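Local coordinates for sensor protein PfeS (Pseudomonas aeruginosa, PDB 3KYZ) that serves as the inner-membrane histidine kinase of the PfeR/PfeS two-component regulatory system and may activate PfeR by phosphorylation, at residues Trp88-Arg93 and Ile116-Arg121; Arg20-Asp25 and Ala51-Trp56; Ala58-His63 and Thr70-Glu75. All coordinates share one frame; numbering follows the deposited sequence.

Contact 1: residues Trp88-Arg93 and Ile116-Arg121; sequences WPMSRR and IQLPER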
loop_
_atom_site.group_PDB
_atom_site.type_symbol
_atom_site.label_atom_id
_atom_site.label_comp_id
_atom_site.label_asym_id
_atom_site.label_seq_id
_atom_site.Cartn_x
_atom_site.Cartn_y
_atom_site.Cartn_z
ATOM N N TRP A 88 13.976 6.623 -1.048
ATOM C CA TRP A 88 14.231 5.311 -0.475
ATOM C C TRP A 88 15.069 4.468 -1.429
ATOM O O TRP A 88 15.075 4.710 -2.632
ATOM C CB TRP A 88 12.909 4.588 -0.199
ATOM C CG TRP A 88 12.067 5.206 0.874
ATOM C CD1 TRP A 88 12.314 6.367 1.565
ATOM C CD2 TRP A 88 10.835 4.687 1.388
ATOM N NE1 TRP A 88 11.301 6.596 2.476
ATOM C CE2 TRP A 88 10.381 5.582 2.379
ATOM C CE3 TRP A 88 10.069 3.553 1.098
ATOM C CZ2 TRP A 88 9.200 5.373 3.088
ATOM C CZ3 TRP A 88 8.892 3.350 1.799
ATOM C CH2 TRP A 88 8.472 4.255 2.786
ATOM N N PRO A 89 15.766 3.453 -0.899
ATOM C CA PRO A 89 16.491 2.539 -1.790
ATOM C C PRO A 89 15.547 1.896 -2.809
ATOM O O PRO A 89 14.403 1.590 -2.470
ATOM C CB PRO A 89 17.045 1.475 -0.834
ATOM C CG PRO A 89 17.044 2.123 0.514
ATOM C CD PRO A 89 15.883 3.071 0.518
HETATM N N MSE A 90 16.028 1.701 -4.035
HETATM C CA MSE A 90 15.230 1.138 -5.125
HETATM C C MSE A 90 15.859 -0.138 -5.666
HETATM O O MSE A 90 17.067 -0.186 -5.898
HETATM C CB MSE A 90 15.148 2.132 -6.283
HETATM C CG MSE A 90 14.580 3.476 -5.923
HETATM SE SE MSE A 90 12.676 3.553 -6.245
HETATM C CE MSE A 90 12.321 5.205 -5.272
ATOM N N SER A 91 15.041 -1.160 -5.900
ATOM C CA SER A 91 15.540 -2.383 -6.525
ATOM C C SER A 91 14.418 -3.291 -7.021
ATOM O O SER A 91 13.273 -3.179 -6.578
ATOM C CB SER A 91 16.437 -3.156 -5.556
ATOM O OG SER A 91 15.699 -4.146 -4.865
ATOM N N ARG A 92 14.765 -4.184 -7.948
ATOM C CA ARG A 92 13.813 -5.161 -8.462
ATOM C C ARG A 92 13.797 -6.407 -7.580
ATOM O O ARG A 92 12.860 -7.202 -7.639
ATOM C CB ARG A 92 14.167 -5.553 -9.900
ATOM C CG ARG A 92 14.365 -4.381 -10.849
ATOM C CD ARG A 92 14.775 -4.858 -12.237
ATOM N NE ARG A 92 13.650 -5.418 -12.982
ATOM C CZ ARG A 92 13.246 -4.977 -14.170
ATOM N NH1 ARG A 92 12.209 -5.546 -14.773
ATOM N NH2 ARG A 92 13.879 -3.970 -14.758
ATOM N N ARG A 93 14.842 -6.562 -6.770
ATOM C CA ARG A 93 15.042 -7.738 -5.917
ATOM C C ARG A 93 13.774 -8.348 -5.319
ATOM O O ARG A 93 13.296 -9.390 -5.776
ATOM C CB ARG A 93 16.017 -7.403 -4.782
ATOM C CG ARG A 93 17.468 -7.236 -5.211
ATOM C CD ARG A 93 18.201 -8.569 -5.239
ATOM N NE ARG A 93 19.631 -8.404 -5.491
ATOM C CZ ARG A 93 20.559 -8.338 -4.539
ATOM N NH1 ARG A 93 20.212 -8.429 -3.261
ATOM N NH2 ARG A 93 21.836 -8.187 -4.867
ATOM N N ILE A 116 3.648 5.986 -9.734
ATOM C CA ILE A 116 4.234 5.678 -11.031
ATOM C C ILE A 116 5.148 4.474 -10.884
ATOM O O ILE A 116 5.990 4.443 -9.990
ATOM C CB ILE A 116 4.980 6.906 -11.633
ATOM C CG1 ILE A 116 5.546 6.587 -13.020
ATOM C CG2 ILE A 116 6.080 7.421 -10.698
ATOM C CD1 ILE A 116 5.909 7.847 -13.803
ATOM N N GLN A 117 4.969 3.466 -11.730
ATOM C CA GLN A 117 5.931 2.372 -11.729
ATOM C C GLN A 117 7.223 2.926 -12.325
ATOM O O GLN A 117 7.210 3.552 -13.383
ATOM C CB GLN A 117 5.452 1.160 -12.526
ATOM C CG GLN A 117 6.376 -0.042 -12.328
ATOM C CD GLN A 117 5.782 -1.356 -12.797
ATOM O OE1 GLN A 117 4.930 -1.385 -13.682
ATOM N NE2 GLN A 117 6.232 -2.458 -12.194
ATOM N N LEU A 118 8.333 2.729 -11.629
ATOM C CA LEU A 118 9.590 3.358 -12.030
ATOM C C LEU A 118 9.943 3.008 -13.472
ATOM O O LEU A 118 10.008 1.837 -13.816
ATOM C CB LEU A 118 10.728 2.905 -11.112
ATOM C CG LEU A 118 12.016 3.710 -11.270
ATOM C CD1 LEU A 118 11.831 5.119 -10.719
ATOM C CD2 LEU A 118 13.163 3.008 -10.575
ATOM N N PRO A 119 10.168 4.022 -14.323
ATOM C CA PRO A 119 10.654 3.713 -15.675
ATOM C C PRO A 119 11.985 2.967 -15.624
ATOM O O PRO A 119 12.852 3.303 -14.819
ATOM C CB PRO A 119 10.851 5.098 -16.301
ATOM C CG PRO A 119 9.868 5.964 -15.592
ATOM C CD PRO A 119 9.865 5.456 -14.160
ATOM N N GLU A 120 12.144 1.969 -16.484
ATOM C CA GLU A 120 13.316 1.102 -16.435
ATOM C C GLU A 120 14.643 1.863 -16.515
ATOM O O GLU A 120 15.633 1.476 -15.889
ATOM C CB GLU A 120 13.241 0.051 -17.542
ATOM C CG GLU A 120 14.355 -0.979 -17.495
ATOM C CD GLU A 120 14.323 -1.915 -18.687
ATOM O OE1 GLU A 120 13.672 -1.565 -19.696
ATOM O OE2 GLU A 120 14.950 -2.994 -18.619
ATOM N N ARG A 121 14.664 2.950 -17.278
ATOM C CA ARG A 121 15.909 3.688 -17.481
ATOM C C ARG A 121 16.405 4.370 -16.208
ATOM O O ARG A 121 17.571 4.769 -16.132
ATOM C CB ARG A 121 15.755 4.723 -18.598
ATOM C CG ARG A 121 15.014 5.966 -18.160
ATOM C CD ARG A 121 14.899 6.994 -19.273
ATOM N NE ARG A 121 14.163 8.154 -18.792
ATOM C CZ ARG A 121 12.843 8.187 -18.644
ATOM N NH1 ARG A 121 12.112 7.129 -18.965
ATOM N NH2 ARG A 121 12.254 9.285 -18.194
#
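The guanidinium of R92 meets the side chain of E120 at its edge: CG of E120 lies near the guanidinium plane, 4.1 Å from NH2. Neither face of the guanidinium is laid against the carboxylate, whose plane is turned by 68°, and a paired, coplanar two-bond salt bridge is not formed in this conformer. The nearer carboxylate oxygen, OE2 of E120, stands 4.1 Å from NH2 of R92, which is beyond a salt bridge though still close enough for opposite charges to attract. E120 reaches out with CG anti to its backbone N (chi1 -175°) and a straight chain, whereas R92 bends at chi3 (76°) before presenting NH2. Long charged residues suit this exposed rim; R92 was modelled in two conformers, and the geometry here belongs to one of them. R92 also packs on L98 and L123.

The contact belongs to the sensor domain, predicted to be periplasmic and a member of the Cache clan. It joins the loop ahead of strand 100-104 to the end of strand 113-117, the middle strand of an antiparallel sheet, and the turn that follows it.

Deeper in, the character changes from charged to apolar. The CB of selenomethionine M90 points toward 116-121, and SE lies 4.4 Å from CD2 of L118, a light touch between two buried side chains. The flexible, unbranched chain of M90 also lies on P124, and L118 spreads over L23 of helix 17-53 and V101 of strand 100-104. At the start of segment 88-93 the indole of W88 packs edge-to-face with F82 of the second subunit.

Contact 2: residues Arg20-Asp25 and Ala51-Trp56; sequences RHYLAD and AKEDTW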
loop_
_atom_site.group_PDB
_atom_site.type_symbol
_atom_site.label_atom_id
_atom_site.label_comp_id
_atom_site.label_asym_id
_atom_site.label_seq_id
_atom_site.Cartn_x
_atom_site.Cartn_y
_atom_site.Cartn_z
ATOM N N ARG A 20 14.822 12.436 -8.755
ATOM C CA ARG A 20 13.814 12.636 -7.722
ATOM C C ARG A 20 13.037 13.908 -8.025
ATOM O O ARG A 20 11.812 13.930 -7.960
ATOM C CB ARG A 20 14.459 12.736 -6.342
ATOM C CG ARG A 20 15.191 11.481 -5.933
ATOM C CD ARG A 20 15.834 11.618 -4.567
ATOM N NE ARG A 20 16.899 10.635 -4.406
ATOM C CZ ARG A 20 17.586 10.448 -3.287
ATOM N NH1 ARG A 20 18.534 9.525 -3.246
ATOM N NH2 ARG A 20 17.325 11.177 -2.209
ATOM N N HIS A 21 13.760 14.970 -8.368
ATOM C CA HIS A 21 13.134 16.251 -8.678
ATOM C C HIS A 21 12.196 16.125 -9.879
ATOM O O HIS A 21 11.092 16.664 -9.879
ATOM C CB HIS A 21 14.207 17.307 -8.944
ATOM C CG HIS A 21 13.661 18.679 -9.189
ATOM N ND1 HIS A 21 13.316 19.131 -10.444
ATOM C CD2 HIS A 21 13.406 19.701 -8.337
ATOM C CE1 HIS A 21 12.871 20.371 -10.356
ATOM N NE2 HIS A 21 12.915 20.741 -9.089
ATOM N N TYR A 22 12.650 15.407 -10.903
ATOM C CA TYR A 22 11.869 15.194 -12.119
ATOM C C TYR A 22 10.542 14.495 -11.831
ATOM O O TYR A 22 9.476 14.927 -12.283
ATOM C CB TYR A 22 12.680 14.351 -13.089
ATOM C CG TYR A 22 12.121 14.237 -14.485
ATOM C CD1 TYR A 22 12.098 15.342 -15.324
ATOM C CD2 TYR A 22 11.671 13.020 -14.987
ATOM C CE1 TYR A 22 11.627 15.256 -16.609
ATOM C CE2 TYR A 22 11.187 12.925 -16.291
ATOM C CZ TYR A 22 11.173 14.057 -17.093
ATOM O OH TYR A 22 10.715 14.004 -18.393
ATOM N N LEU A 23 10.608 13.399 -11.084
ATOM C CA LEU A 23 9.400 12.650 -10.776
ATOM C C LEU A 23 8.503 13.446 -9.834
ATOM O O LEU A 23 7.278 13.422 -9.965
ATOM C CB LEU A 23 9.738 11.272 -10.200
ATOM C CG LEU A 23 10.472 10.336 -11.171
ATOM C CD1 LEU A 23 10.812 9.005 -10.506
ATOM C CD2 LEU A 23 9.668 10.120 -12.457
ATOM N N ALA A 24 9.107 14.171 -8.898
ATOM C CA ALA A 24 8.326 15.020 -8.008
ATOM C C ALA A 24 7.562 16.074 -8.806
ATOM O O ALA A 24 6.437 16.431 -8.461
ATOM C CB ALA A 24 9.207 15.673 -6.959
ATOM N N ASP A 25 8.163 16.573 -9.878
ATOM C CA ASP A 25 7.476 17.565 -10.693
ATOM C C ASP A 25 6.218 16.968 -11.327
ATOM O O ASP A 25 5.208 17.654 -11.471
ATOM C CB ASP A 25 8.402 18.151 -11.764
ATOM C CG ASP A 25 7.675 19.112 -12.675
ATOM O OD1 ASP A 25 7.529 20.291 -12.302
ATOM O OD2 ASP A 25 7.225 18.677 -13.753
ATOM N N ALA A 51 1.584 7.170 -21.217
ATOM C CA ALA A 51 2.063 7.058 -22.592
ATOM C C ALA A 51 3.463 7.644 -22.732
ATOM O O ALA A 51 4.330 7.072 -23.396
ATOM C CB ALA A 51 1.104 7.746 -23.547
ATOM N N LYS A 52 3.681 8.796 -22.112
ATOM C CA LYS A 52 4.970 9.465 -22.222
ATOM C C LYS A 52 6.103 8.607 -21.661
ATOM O O LYS A 52 7.146 8.459 -22.292
ATOM C CB LYS A 52 4.952 10.810 -21.500
ATOM C CG LYS A 52 6.266 11.560 -21.619
ATOM C CD LYS A 52 6.276 12.843 -20.802
ATOM C CE LYS A 52 7.617 13.546 -20.931
ATOM N NZ LYS A 52 7.664 14.712 -20.034
ATOM N N GLU A 53 5.883 8.042 -20.477
ATOM C CA GLU A 53 6.931 7.314 -19.765
ATOM C C GLU A 53 6.850 5.810 -19.980
ATOM O O GLU A 53 7.642 5.056 -19.413
ATOM C CB GLU A 53 6.878 7.635 -18.269
ATOM C CG GLU A 53 7.307 9.058 -17.933
ATOM C CD GLU A 53 8.798 9.279 -18.074
ATOM O OE1 GLU A 53 9.543 8.299 -18.316
ATOM O OE2 GLU A 53 9.227 10.447 -17.934
ATOM N N ASP A 54 5.884 5.383 -20.789
ATOM C CA ASP A 54 5.703 3.973 -21.117
ATOM C C ASP A 54 5.693 3.130 -19.846
ATOM O O ASP A 54 6.438 2.156 -19.720
ATOM C CB ASP A 54 6.806 3.498 -22.074
ATOM C CG ASP A 54 6.532 2.117 -22.641
ATOM O OD1 ASP A 54 5.348 1.713 -22.683
ATOM O OD2 ASP A 54 7.500 1.437 -23.051
ATOM N N THR A 55 4.842 3.513 -18.901
ATOM C CA THR A 55 4.813 2.847 -17.612
ATOM C C THR A 55 3.454 3.030 -16.952
ATOM O O THR A 55 2.690 3.937 -17.316
ATOM C CB THR A 55 5.924 3.388 -16.687
ATOM O OG1 THR A 55 6.105 2.492 -15.584
ATOM C CG2 THR A 55 5.584 4.781 -16.166
ATOM N N TRP A 56 3.146 2.166 -15.992
ATOM C CA TRP A 56 1.879 2.268 -15.281
ATOM C C TRP A 56 1.847 3.506 -14.380
ATOM O O TRP A 56 2.815 3.811 -13.686
ATOM C CB TRP A 56 1.611 1.008 -14.461
ATOM C CG TRP A 56 0.244 1.000 -13.835
ATOM C CD1 TRP A 56 -0.934 0.671 -14.444
ATOM C CD2 TRP A 56 -0.085 1.338 -12.483
ATOM N NE1 TRP A 56 -1.976 0.776 -13.551
ATOM C CE2 TRP A 56 -1.481 1.190 -12.342
ATOM C CE3 TRP A 56 0.664 1.753 -11.379
ATOM C CZ2 TRP A 56 -2.142 1.434 -11.141
ATOM C CZ3 TRP A 56 0.011 1.990 -10.190
ATOM C CH2 TRP A 56 -1.381 1.830 -10.077
HETATM O O HOH W 1 10.884 11.573 -19.431
#
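Y22 and E53 approach one another from opposite directions, and the carboxylate comes to the edge of the phenol ring. OE2 of E53 lies near the ring plane, 3.6 Å from CE2 of Y22, while the carboxylate plane stands 80° from that of the ring. An aromatic edge carries slightly positive hydrogens, so an anionic oxygen is probably better placed there than over a face. The direct gap between the OH of Y22 and OE2 of E53 is 3.9 Å, and a water closes it: it sits 2.6 Å from OH of Y22 and donates a hydrogen bond of 2.5 Å to OE2 of E53.

K52 likewise approaches Y22 from the opposite direction. Its chain is extended, with CG anti to the backbone N (chi1 -178°), and brings NZ to 3.5 Å from OH of Y22, a proximity without a hydrogen bond. The firmer partner of that ammonium is the hydroxyl of Y26, which bonds to OE2 of E53 as well; Y26 also packs edge-to-face with Y22.

Segment 20-25 and the start of 51-56 lie in the helical region 17-53. Their closeness, with 25 helical residues between them, means that this region doubles back into a hairpin, which brings a turn near its start beside its last turn. D54, with positive phi, is the first residue to leave the helix on the way to strand 57-60.

E53 suits its buried place because every oxygen has a partner: OE2 takes the water and Y26, while OE1 forms a salt bridge with R121. The bend at chi2 (-73°) folds the carboxylate between these groups. K52 keeps its long aliphatic chain at the exposed side, near a bound formic acid molecule that probably came from the crystallisation liquor.

Contact 3: residues Ala58-His63 and Thr70-Glu75; sequences ALVGPH and TPLSAE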
loop_
_atom_site.group_PDB
_atom_site.type_symbol
_atom_site.label_atom_id
_atom_site.label_comp_id
_atom_site.label_asym_id
_atom_site.label_seq_id
_atom_site.Cartn_x
_atom_site.Cartn_y
_atom_site.Cartn_z
ATOM N N ALA A 58 -0.985 5.887 -11.748
ATOM C CA ALA A 58 -2.303 6.110 -11.150
ATOM C C ALA A 58 -2.285 7.381 -10.308
ATOM O O ALA A 58 -1.245 7.744 -9.757
ATOM C CB ALA A 58 -2.738 4.911 -10.296
ATOM N N LEU A 59 -3.421 8.068 -10.243
ATOM C CA LEU A 59 -3.622 9.140 -9.278
ATOM C C LEU A 59 -4.628 8.596 -8.295
ATOM O O LEU A 59 -5.718 8.199 -8.690
ATOM C CB LEU A 59 -4.183 10.397 -9.953
ATOM C CG LEU A 59 -3.149 11.292 -10.642
ATOM C CD1 LEU A 59 -2.448 10.542 -11.770
ATOM C CD2 LEU A 59 -3.806 12.558 -11.160
ATOM N N VAL A 60 -4.262 8.540 -7.019
ATOM C CA VAL A 60 -5.177 7.957 -6.031
ATOM C C VAL A 60 -5.431 8.894 -4.869
ATOM O O VAL A 60 -4.578 9.722 -4.524
ATOM C CB VAL A 60 -4.724 6.567 -5.516
ATOM C CG1 VAL A 60 -4.568 5.585 -6.674
ATOM C CG2 VAL A 60 -3.446 6.666 -4.727
ATOM N N GLY A 61 -6.619 8.776 -4.285
ATOM C CA GLY A 61 -7.030 9.654 -3.210
ATOM C C GLY A 61 -6.712 9.108 -1.830
ATOM O O GLY A 61 -5.972 8.123 -1.693
ATOM N N PRO A 62 -7.281 9.744 -0.792
ATOM C CA PRO A 62 -6.983 9.406 0.608
ATOM C C PRO A 62 -7.412 7.987 0.992
ATOM O O PRO A 62 -6.862 7.420 1.936
ATOM C CB PRO A 62 -7.796 10.428 1.413
ATOM C CG PRO A 62 -8.302 11.435 0.449
ATOM C CD PRO A 62 -8.235 10.861 -0.926
ATOM N N HIS A 63 -8.376 7.426 0.270
ATOM C CA HIS A 63 -8.826 6.056 0.528
ATOM C C HIS A 63 -8.228 5.032 -0.461
ATOM O O HIS A 63 -8.658 3.866 -0.532
ATOM C CB HIS A 63 -10.362 6.013 0.551
ATOM C CG HIS A 63 -10.975 7.094 1.392
ATOM N ND1 HIS A 63 -10.913 7.090 2.768
ATOM C CD2 HIS A 63 -11.640 8.225 1.051
ATOM C CE1 HIS A 63 -11.522 8.164 3.241
ATOM N NE2 HIS A 63 -11.972 8.871 2.218
ATOM N N THR A 70 -11.935 6.378 -14.239
ATOM C CA THR A 70 -11.848 4.927 -14.357
ATOM C C THR A 70 -11.356 4.353 -13.035
ATOM O O THR A 70 -10.277 4.714 -12.578
ATOM C CB THR A 70 -10.872 4.508 -15.476
ATOM O OG1 THR A 70 -11.305 5.048 -16.736
ATOM C CG2 THR A 70 -10.787 2.978 -15.578
ATOM N N PRO A 71 -12.142 3.462 -12.413
ATOM C CA PRO A 71 -11.707 2.893 -11.133
ATOM C C PRO A 71 -10.528 1.947 -11.303
ATOM O O PRO A 71 -10.281 1.418 -12.397
ATOM C CB PRO A 71 -12.923 2.096 -10.643
ATOM C CG PRO A 71 -13.868 2.016 -11.765
ATOM C CD PRO A 71 -13.414 2.893 -12.895
ATOM N N LEU A 72 -9.795 1.733 -10.218
ATOM C CA LEU A 72 -8.718 0.756 -10.233
ATOM C C LEU A 72 -9.293 -0.646 -10.196
ATOM O O LEU A 72 -10.245 -0.915 -9.464
ATOM C CB LEU A 72 -7.818 0.941 -9.013
ATOM C CG LEU A 72 -7.101 2.286 -8.911
ATOM C CD1 LEU A 72 -6.136 2.270 -7.741
ATOM C CD2 LEU A 72 -6.370 2.590 -10.220
ATOM N N SER A 73 -8.707 -1.545 -10.973
ATOM C CA SER A 73 -8.996 -2.965 -10.828
ATOM C C SER A 73 -8.344 -3.472 -9.543
ATOM O O SER A 73 -7.484 -2.799 -8.962
ATOM C CB SER A 73 -8.445 -3.741 -12.020
ATOM O OG SER A 73 -7.027 -3.740 -12.007
ATOM N N ALA A 74 -8.756 -4.650 -9.090
ATOM C CA ALA A 74 -8.115 -5.260 -7.926
ATOM C C ALA A 74 -6.624 -5.461 -8.187
ATOM O O ALA A 74 -5.796 -5.272 -7.296
ATOM C CB ALA A 74 -8.785 -6.568 -7.561
ATOM N N GLU A 75 -6.284 -5.848 -9.413
ATOM C CA GLU A 75 -4.884 -6.012 -9.791
ATOM C C GLU A 75 -4.107 -4.707 -9.600
ATOM O O GLU A 75 -2.982 -4.708 -9.098
ATOM C CB GLU A 75 -4.768 -6.507 -11.237
ATOM C CG GLU A 75 -3.364 -6.954 -11.633
ATOM C CD GLU A 75 -2.499 -5.823 -12.177
ATOM O OE1 GLU A 75 -3.047 -4.796 -12.630
ATOM O OE2 GLU A 75 -1.260 -5.976 -12.169
#
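L72 directs its CB toward strand 57-60 and touches two residues of that strand, A58 and V60. CB and CG do not themselves meet the strand; they carry the fork that does. Chi1 (-62°) places CG anti to the carbonyl carbon, and chi2 (-174°) then turns the fork so that its two methyls reach different residues of the strand. CD1 of L72 comes to 3.8 Å from CG1 of V60, the tightest approach between the segments, and CD2 of L72 comes to 4.3 Å from CB of A58. The side chains of L72 and V60 cross at about a right angle and meet through one methyl each.

Residue types fit the geometry. A58 and V60, two apart in an extended strand, lie on the same face of it, the CB of A58 pointing toward L72 and that of V60 running across, and they give L72 a small methyl and a branched side chain to rest against. The beta-branched valine is at home in a strand. Leucine suits the other side because its fork can serve both partners at once, and no hydrogen bond is made across the contact, as expected of three apolar side chains. L72 also packs on R46 of helix 17-53 and on S66 and L80 of the loops.

Just after L72 the loop becomes a short helix. S73 takes the N-cap position, its OG capping a backbone N of the first turn while its own N bonds to OE1 of E76; the exchange is a capping box.

L72 thus lies over one face of an outermost strand, within this chain, of the antiparallel sheet. Strand 57-60 is bonded to 113-117 through A58 with V115 and V60 with R113, and L59, on its other face, packs against A30, A42 and F45 of helix 17-53. Helix 74-77 follows directly, where A74 packs on P62 of the second subunit.

How the contacts relate
Contacts 1 and 2 meet directly, their centres 12 Å apart. R121 NH2 of the 116-121 segment makes a 2.9 Å salt bridge with E53 OE1, and Q117 O lies 2.7 Å from T55 OG1 in a probable hydrogen bond, so the end of strand 113-117 and the turn after it are tied to the end of the helical region and the link that follows it. Contact 3 lies on the other side of the chain's centre from contact 2, with centres 18 Å apart, and adjoins it in sequence. Contacts 1 and 3 are 20 Å apart by centres but share the sheet through neighbouring strands. All three belong to the sensor domain; the kinase parts lie elsewhere in the protein.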